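Local atomic coordinates of DNA primase (Aquifex aeolicus, PDB entry 2AU3), a protein that probably synthesises the short RNA primers from which DNA polymerase starts during DNA replication, using a zinc-binding domain joined to an RNA polymerase domain. Residues C37-D42 with I68-L73; S46-P51 with K57-G62. All blocks are in the same frame, centred on the assembly; numbering follows the deposited sequence.

Contact 1 (C37-D42 with I68-L73); sequences CPFHPD and IKFVSL. With ZN (zinc ion), chain B.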
ATOM      1  N   CYS A  37     -25.855   3.471   1.631  1.00 25.43           N
ATOM      2  CA  CYS A  37     -25.019   4.610   1.265  1.00 25.20           C
ATOM      3  C   CYS A  37     -25.848   5.780   0.690  1.00 25.68           C
ATOM      4  O   CYS A  37     -26.702   5.571  -0.165  1.00 24.66           O
ATOM      5  CB  CYS A  37     -23.938   4.173   0.281  1.00 25.12           C
ATOM      6  SG  CYS A  37     -22.760   5.473  -0.134  1.00 25.64           S
ATOM      7  N   PRO A  38     -25.593   6.999   1.170  1.00 26.24           N
ATOM      8  CA  PRO A  38     -26.299   8.186   0.665  1.00 27.59           C
ATOM      9  C   PRO A  38     -25.632   8.778  -0.586  1.00 28.72           C
ATOM     10  O   PRO A  38     -26.141   9.760  -1.137  1.00 28.74           O
ATOM     11  CB  PRO A  38     -26.172   9.178   1.832  1.00 27.28           C
ATOM     12  CG  PRO A  38     -24.837   8.822   2.473  1.00 27.42           C
ATOM     13  CD  PRO A  38     -24.619   7.342   2.220  1.00 25.51           C
ATOM     14  N   PHE A  39     -24.502   8.205  -1.006  1.00 30.10           N
ATOM     15  CA  PHE A  39     -23.700   8.789  -2.082  1.00 32.22           C
ATOM     16  C   PHE A  39     -23.745   7.973  -3.387  1.00 34.39           C
ATOM     17  O   PHE A  39     -23.518   8.516  -4.474  1.00 35.01           O
ATOM     18  CB  PHE A  39     -22.253   9.007  -1.626  1.00 31.81           C
ATOM     19  CG  PHE A  39     -22.128   9.768  -0.331  1.00 31.47           C
ATOM     20  CD1 PHE A  39     -22.705  11.023  -0.191  1.00 30.62           C
ATOM     21  CD2 PHE A  39     -21.424   9.226   0.753  1.00 31.35           C
ATOM     22  CE1 PHE A  39     -22.614  11.725   1.008  1.00 29.91           C
ATOM     23  CE2 PHE A  39     -21.307   9.935   1.955  1.00 30.12           C
ATOM     24  CZ  PHE A  39     -21.905  11.191   2.078  1.00 29.33           C
ATOM     25  N   HIS A  40     -24.042   6.681  -3.265  1.00 36.28           N
ATOM     26  CA  HIS A  40     -24.307   5.821  -4.417  1.00 38.95           C
ATOM     27  C   HIS A  40     -25.547   4.967  -4.129  1.00 40.42           C
ATOM     28  O   HIS A  40     -25.918   4.786  -2.974  1.00 40.35           O
ATOM     29  CB  HIS A  40     -23.077   4.958  -4.745  1.00 38.85           C
ATOM     30  CG  HIS A  40     -23.089   3.597  -4.092  1.00 40.05           C
ATOM     31  ND1 HIS A  40     -22.699   3.393  -2.785  1.00 39.08           N
ATOM     32  CD2 HIS A  40     -23.429   2.379  -4.577  1.00 40.66           C
ATOM     33  CE1 HIS A  40     -22.819   2.113  -2.487  1.00 41.08           C
ATOM     34  NE2 HIS A  40     -23.254   1.473  -3.558  1.00 42.11           N
ATOM     35  N   PRO A  41     -26.214   4.462  -5.163  1.00 42.68           N
ATOM     36  CA  PRO A  41     -27.441   3.700  -4.945  1.00 44.40           C
ATOM     37  C   PRO A  41     -27.323   2.180  -5.017  1.00 46.43           C
ATOM     38  O   PRO A  41     -27.454   1.635  -6.117  1.00 47.51           O
ATOM     39  CB  PRO A  41     -28.335   4.188  -6.093  1.00 44.32           C
ATOM     40  CG  PRO A  41     -27.367   4.600  -7.208  1.00 43.47           C
ATOM     41  CD  PRO A  41     -25.976   4.722  -6.599  1.00 42.89           C
ATOM     42  N   ASP A  42     -27.111   1.478  -3.904  1.00 48.65           N
ATOM     43  CA  ASP A  42     -27.442   0.048  -3.946  1.00 51.10           C
ATOM     44  C   ASP A  42     -28.313  -0.626  -2.875  1.00 50.98           C
ATOM     45  O   ASP A  42     -28.335  -0.271  -1.686  1.00 51.78           O
ATOM     46  CB  ASP A  42     -26.367  -0.867  -4.594  1.00 51.85           C
ATOM     47  CG  ASP A  42     -25.077  -0.976  -3.803  1.00 66.16           C
ATOM     48  OD1 ASP A  42     -24.967  -0.342  -2.720  1.00 69.82           O
ATOM     49  OD2 ASP A  42     -24.120  -1.677  -4.227  1.00 56.72           O
ATOM     50  N   ILE A  68     -15.384  14.603   9.622  1.00 18.62           N
ATOM     51  CA  ILE A  68     -15.460  15.881   8.929  1.00 18.69           C
ATOM     52  C   ILE A  68     -15.733  15.661   7.438  1.00 19.01           C
ATOM     53  O   ILE A  68     -16.536  16.384   6.808  1.00 19.45           O
ATOM     54  CB  ILE A  68     -14.142  16.667   9.080  1.00 19.18           C
ATOM     55  CG1 ILE A  68     -13.925  17.077  10.551  1.00 19.83           C
ATOM     56  CG2 ILE A  68     -14.152  17.900   8.129  1.00 18.29           C
ATOM     57  CD1 ILE A  68     -12.503  17.584  10.857  1.00 21.34           C
ATOM     58  N   LYS A  69     -15.034  14.685   6.872  1.00 17.97           N
ATOM     59  CA  LYS A  69     -15.165  14.369   5.464  1.00 18.81           C
ATOM     60  C   LYS A  69     -16.586  13.898   5.137  1.00 18.39           C
ATOM     61  O   LYS A  69     -17.136  14.272   4.101  1.00 18.71           O
ATOM     62  CB  LYS A  69     -14.147  13.305   5.065  1.00 19.39           C
ATOM     63  CG  LYS A  69     -14.402  12.716   3.697  1.00 21.10           C
ATOM     64  CD  LYS A  69     -13.098  12.297   3.062  1.00 25.36           C
ATOM     65  CE  LYS A  69     -13.253  12.119   1.577  1.00 26.58           C
ATOM     66  NZ  LYS A  69     -12.434  10.966   1.129  1.00 27.54           N
ATOM     67  N   PHE A  70     -17.189  13.093   6.016  1.00 18.08           N
ATOM     68  CA  PHE A  70     -18.587  12.708   5.799  1.00 18.46           C
ATOM     69  C   PHE A  70     -19.481  13.957   5.645  1.00 18.63           C
ATOM     70  O   PHE A  70     -20.297  14.048   4.730  1.00 19.92           O
ATOM     71  CB  PHE A  70     -19.142  11.807   6.912  1.00 16.69           C
ATOM     72  CG  PHE A  70     -20.611  11.490   6.724  1.00 18.95           C
ATOM     73  CD1 PHE A  70     -21.018  10.459   5.869  1.00 18.67           C
ATOM     74  CD2 PHE A  70     -21.584  12.282   7.328  1.00 18.81           C
ATOM     75  CE1 PHE A  70     -22.376  10.188   5.655  1.00 20.94           C
ATOM     76  CE2 PHE A  70     -22.958  12.012   7.121  1.00 21.31           C
ATOM     77  CZ  PHE A  70     -23.345  10.982   6.279  1.00 20.65           C
ATOM     78  N   VAL A  71     -19.351  14.894   6.574  1.00 19.20           N
ATOM     79  CA  VAL A  71     -20.184  16.098   6.546  1.00 19.69           C
ATOM     80  C   VAL A  71     -19.921  16.888   5.262  1.00 20.22           C
ATOM     81  O   VAL A  71     -20.876  17.346   4.591  1.00 20.20           O
ATOM     82  CB  VAL A  71     -19.990  16.972   7.823  1.00 19.52           C
ATOM     83  CG1 VAL A  71     -20.781  18.297   7.718  1.00 18.09           C
ATOM     84  CG2 VAL A  71     -20.395  16.192   9.060  1.00 18.52           C
ATOM     85  N   SER A  72     -18.639  16.993   4.887  1.00 20.41           N
ATOM     86  CA  SER A  72     -18.261  17.660   3.635  1.00 20.83           C
ATOM     87  C   SER A  72     -18.998  17.070   2.443  1.00 20.30           C
ATOM     88  O   SER A  72     -19.451  17.807   1.546  1.00 19.48           O
ATOM     89  CB  SER A  72     -16.747  17.544   3.393  1.00 21.17           C
ATOM     90  OG  SER A  72     -16.384  18.209   2.207  0.50 24.21           O
ATOM     91  N   LEU A  73     -19.099  15.747   2.410  1.00 19.92           N
ATOM     92  CA  LEU A  73     -19.750  15.091   1.280  1.00 21.82           C
ATOM     93  C   LEU A  73     -21.261  15.222   1.381  1.00 21.95           C
ATOM     94  O   LEU A  73     -21.930  15.563   0.396  1.00 22.61           O
ATOM     95  CB  LEU A  73     -19.331  13.615   1.145  1.00 21.46           C
ATOM     96  CG  LEU A  73     -17.863  13.310   0.844  1.00 22.23           C
ATOM     97  CD1 LEU A  73     -17.578  11.800   1.071  1.00 23.99           C
ATOM     98  CD2 LEU A  73     -17.503  13.713  -0.568  1.00 24.22           C
TER
HETATM   99 ZN    ZN B 501     -21.437   4.226  -1.490  1.00 29.93          ZN
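Phe39 and Phe70 reach each other through different first torsions. In Phe39, CG lies anti to the carbonyl carbon (chi1 -52°), and the ring points from the 37-42 loop to the helix. In Phe70, CG lies anti to the backbone N (chi1 176°), which swings the ring from the flank of helix 67-75 back to the loop. The far end of the Phe39 ring does most of the touching. Phe39 CZ meets Phe70 CE1 and Leu73 CB, each at 3.7 Å. The two rings are oblique, with planes at 58° and centroids 5.7 Å apart. Pro38 sits on one face of the Phe39 ring, its CG 3.6 Å above the plane and over the centre. Pro38 CG also reaches Phe70 CE1, at 4.2 Å. No hydrogen bond crosses between the segments.

The loop is the first zinc knuckle of the CHC2 zinc ribbon, and Phe39 lies between its two ligands. Cys37 SG binds the zinc ion at 2.3 Å and His40 ND1 binds it at 2.0 Å. The amide of Phe39 also donates to Cys37 SG, Phe39 N to Cys37 SG 3.4 Å, which ties the start of this residue to the metal site. With the Phe39 ring cut back to an alanine, a gap is likely to open between the knuckle and the helix: Leu73 CB and Phe70 CE1 would lose the contact with Phe39 CZ, and Pro38 CG the ring it lies over. Beyond the two segments, Val63 touches both Phe39 and Leu73, while Tyr23 meets the Phe70 ring edge-to-face.

Contact 2 (S46-P51 with K57-G62); sequences SFYVSP and KCFGCG. With ZN (zinc ion), chain B.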
ATOM      1  N   SER A  46     -24.207  -1.084   2.390  1.00 30.38           N
ATOM      2  CA  SER A  46     -22.791  -1.352   2.130  1.00 28.56           C
ATOM      3  C   SER A  46     -21.883  -0.300   2.764  1.00 26.38           C
ATOM      4  O   SER A  46     -20.673  -0.314   2.563  1.00 25.27           O
ATOM      5  CB  SER A  46     -22.533  -1.378   0.624  1.00 28.31           C
ATOM      6  OG  SER A  46     -23.402  -2.294   0.001  1.00 32.69           O
ATOM      7  N   PHE A  47     -22.486   0.598   3.528  1.00 25.24           N
ATOM      8  CA  PHE A  47     -21.806   1.771   4.087  1.00 23.91           C
ATOM      9  C   PHE A  47     -21.581   1.549   5.572  1.00 23.36           C
ATOM     10  O   PHE A  47     -22.546   1.474   6.351  1.00 22.31           O
ATOM     11  CB  PHE A  47     -22.685   3.007   3.849  1.00 24.46           C
ATOM     12  CG  PHE A  47     -22.086   4.297   4.330  1.00 22.76           C
ATOM     13  CD1 PHE A  47     -21.556   5.206   3.421  1.00 23.57           C
ATOM     14  CD2 PHE A  47     -22.113   4.634   5.692  1.00 21.83           C
ATOM     15  CE1 PHE A  47     -21.026   6.433   3.855  1.00 23.07           C
ATOM     16  CE2 PHE A  47     -21.588   5.847   6.136  1.00 24.44           C
ATOM     17  CZ  PHE A  47     -21.045   6.755   5.218  1.00 21.71           C
ATOM     18  N   TYR A  48     -20.307   1.447   5.962  1.00 22.88           N
ATOM     19  CA  TYR A  48     -19.934   1.057   7.313  1.00 22.23           C
ATOM     20  C   TYR A  48     -19.245   2.175   8.065  1.00 22.22           C
ATOM     21  O   TYR A  48     -18.485   2.947   7.492  1.00 22.60           O
ATOM     22  CB  TYR A  48     -19.046  -0.194   7.300  1.00 22.30           C
ATOM     23  CG  TYR A  48     -19.796  -1.453   6.924  1.00 23.19           C
ATOM     24  CD1 TYR A  48     -20.261  -2.327   7.896  1.00 24.06           C
ATOM     25  CD2 TYR A  48     -20.038  -1.760   5.589  1.00 26.95           C
ATOM     26  CE1 TYR A  48     -20.940  -3.488   7.548  1.00 23.99           C
ATOM     27  CE2 TYR A  48     -20.716  -2.902   5.235  1.00 27.21           C
ATOM     28  CZ  TYR A  48     -21.169  -3.758   6.217  1.00 25.49           C
ATOM     29  OH  TYR A  48     -21.851  -4.880   5.846  1.00 23.52           O
ATOM     30  N   VAL A  49     -19.538   2.258   9.361  1.00 21.24           N
ATOM     31  CA  VAL A  49     -18.885   3.197  10.244  1.00 20.21           C
ATOM     32  C   VAL A  49     -18.201   2.401  11.343  1.00 20.60           C
ATOM     33  O   VAL A  49     -18.843   1.598  12.015  1.00 19.39           O
ATOM     34  CB  VAL A  49     -19.908   4.188  10.849  1.00 20.82           C
ATOM     35  CG1 VAL A  49     -19.202   5.155  11.800  1.00 20.35           C
ATOM     36  CG2 VAL A  49     -20.657   4.956   9.721  1.00 19.15           C
ATOM     37  N   SER A  50     -16.888   2.576  11.489  1.00 19.98           N
ATOM     38  CA  SER A  50     -16.154   1.829  12.504  1.00 20.85           C
ATOM     39  C   SER A  50     -15.873   2.764  13.676  1.00 21.32           C
ATOM     40  O   SER A  50     -15.175   3.764  13.520  1.00 21.61           O
ATOM     41  CB  SER A  50     -14.847   1.294  11.911  1.00 20.69           C
ATOM     42  OG  SER A  50     -13.918   0.972  12.932  1.00 20.00           O
ATOM     43  N   PRO A  51     -16.456   2.487  14.838  1.00 21.07           N
ATOM     44  CA  PRO A  51     -16.085   3.233  16.037  1.00 20.41           C
ATOM     45  C   PRO A  51     -14.582   3.101  16.371  1.00 20.39           C
ATOM     46  O   PRO A  51     -14.005   4.064  16.861  1.00 20.15           O
ATOM     47  CB  PRO A  51     -16.963   2.609  17.136  1.00 20.83           C
ATOM     48  CG  PRO A  51     -18.120   1.964  16.405  1.00 20.67           C
ATOM     49  CD  PRO A  51     -17.549   1.522  15.077  1.00 21.41           C
ATOM     50  N   LYS A  57     -16.568   3.796   5.514  1.00 20.52           N
ATOM     51  CA  LYS A  57     -16.115   3.268   4.220  1.00 20.81           C
ATOM     52  C   LYS A  57     -17.297   2.584   3.571  1.00 21.95           C
ATOM     53  O   LYS A  57     -17.913   1.698   4.179  1.00 22.24           O
ATOM     54  CB  LYS A  57     -14.972   2.258   4.402  1.00 19.87           C
ATOM     55  CG  LYS A  57     -14.441   1.623   3.092  1.00 20.96           C
ATOM     56  CD  LYS A  57     -13.627   2.623   2.209  1.00 20.09           C
ATOM     57  CE  LYS A  57     -13.015   1.869   0.982  1.00 22.92           C
ATOM     58  NZ  LYS A  57     -12.301   2.795   0.036  1.00 22.13           N
ATOM     59  N   CYS A  58     -17.628   3.000   2.354  1.00 22.45           N
ATOM     60  CA  CYS A  58     -18.657   2.310   1.593  1.00 24.28           C
ATOM     61  C   CYS A  58     -18.073   1.162   0.782  1.00 24.49           C
ATOM     62  O   CYS A  58     -17.229   1.374  -0.075  1.00 24.18           O
ATOM     63  CB  CYS A  58     -19.400   3.260   0.671  1.00 23.70           C
ATOM     64  SG  CYS A  58     -20.789   2.408  -0.054  1.00 26.87           S
ATOM     65  N   PHE A  59     -18.531  -0.052   1.058  1.00 25.14           N
ATOM     66  CA  PHE A  59     -18.103  -1.219   0.287  1.00 25.89           C
ATOM     67  C   PHE A  59     -18.821  -1.289  -1.043  1.00 25.80           C
ATOM     68  O   PHE A  59     -18.578  -2.185  -1.832  1.00 26.83           O
ATOM     69  CB  PHE A  59     -18.343  -2.501   1.068  1.00 26.28           C
ATOM     70  CG  PHE A  59     -17.316  -2.760   2.111  1.00 28.49           C
ATOM     71  CD1 PHE A  59     -17.118  -1.851   3.149  1.00 30.86           C
ATOM     72  CD2 PHE A  59     -16.515  -3.898   2.047  1.00 32.17           C
ATOM     73  CE1 PHE A  59     -16.152  -2.073   4.129  1.00 33.37           C
ATOM     74  CE2 PHE A  59     -15.550  -4.140   3.029  1.00 33.01           C
ATOM     75  CZ  PHE A  59     -15.364  -3.217   4.069  1.00 33.75           C
ATOM     76  N   GLY A  60     -19.699  -0.324  -1.301  1.00 25.07           N
ATOM     77  CA  GLY A  60     -20.426  -0.295  -2.557  1.00 25.02           C
ATOM     78  C   GLY A  60     -19.789   0.599  -3.598  1.00 24.26           C
ATOM     79  O   GLY A  60     -19.616   0.191  -4.750  1.00 25.45           O
ATOM     80  N   CYS A  61     -19.435   1.816  -3.204  1.00 23.75           N
ATOM     81  CA  CYS A  61     -18.759   2.733  -4.107  1.00 23.97           C
ATOM     82  C   CYS A  61     -17.314   3.059  -3.712  1.00 23.58           C
ATOM     83  O   CYS A  61     -16.584   3.638  -4.499  1.00 24.49           O
ATOM     84  CB  CYS A  61     -19.550   4.022  -4.266  1.00 23.87           C
ATOM     85  SG  CYS A  61     -19.605   4.984  -2.738  1.00 25.00           S
ATOM     86  N   GLY A  62     -16.911   2.702  -2.501  1.00 22.64           N
ATOM     87  CA  GLY A  62     -15.530   2.895  -2.080  1.00 22.65           C
ATOM     88  C   GLY A  62     -15.233   4.211  -1.392  1.00 22.36           C
ATOM     89  O   GLY A  62     -14.127   4.411  -0.901  1.00 22.31           O
TER
HETATM   90 ZN    ZN B 501     -21.437   4.226  -1.490  1.00 29.93          ZN
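Tyr48 and Phe59 set their rings at a steep angle, with planes at 69° and centroids 5.4 Å apart. The side chains cross at about a right angle. Tyr48 CD2 touches Phe59 CD1 at 3.8 Å, an oblique approach. Phe59 CG is anti to the carbonyl carbon (chi1 -78°), which sets the ring next to Tyr48, with Ser46 O near its plane at the edge. Tyr48 shares its face of the sheet with Lys57. Lys57 NZ is hydrogen-bonded to Gly62 O at 2.6 Å and forms a salt bridge with Asp144.

On the other face are Phe47 and Cys58. Phe47 CD1 lies 4.0 Å from Cys58 CB. Cys58 SG turns anti to its own amide N and binds the zinc ion; Cys61 SG binds it too, at 2.3 Å. Cys58 SG also accepts the Cys61 N-H (Cys61 N to Cys58 SG 3.5 Å) and, weakly, the Gly60 N-H.

Backbone bonds fix this pairing. Tyr48 and Lys57 form an antiparallel hydrogen-bonded pair, and Phe47 and Cys58 a non-hydrogen-bonded one. Past the paired strands, Phe59 N donates to Ser46 O at 2.6 Å, with an N-H...O angle of 158°. Ser46 CB packs on Gly60 N, close to a residue that has no side chain. Ser46 OG is hydrogen-bonded to Thr44 O.

Strands 47-50 and 55-58 form a beta hairpin in the five-stranded antiparallel sheet. The zinc knuckle of Cys58 and Cys61 starts at the end of the second strand, as is typical of the zinc ribbon of DnaG primases.

The zinc ion joins the two contacts. Contact 1 supplies Cys37 and His40, and contact 2 supplies Cys58 and Cys61, completing the four-ligand site. The contact centres lie about 10 Å apart, and contact 2 is nested along the chain inside the loop closed by contact 1. They also touch directly. His40 CE1 packs on Cys58 SG at 3.2 Å and on Gly60 CA at 3.4 Å, while Cys37 CB lies 3.6 Å from Cys58 SG. Phe47 of contact 2 touches Cys37, Pro38 and Phe39 of contact 1, which links the hairpin to the first knuckle. Both contacts lie away from the predicted magnesium-binding residues Glu251, Asp295 and Asp297.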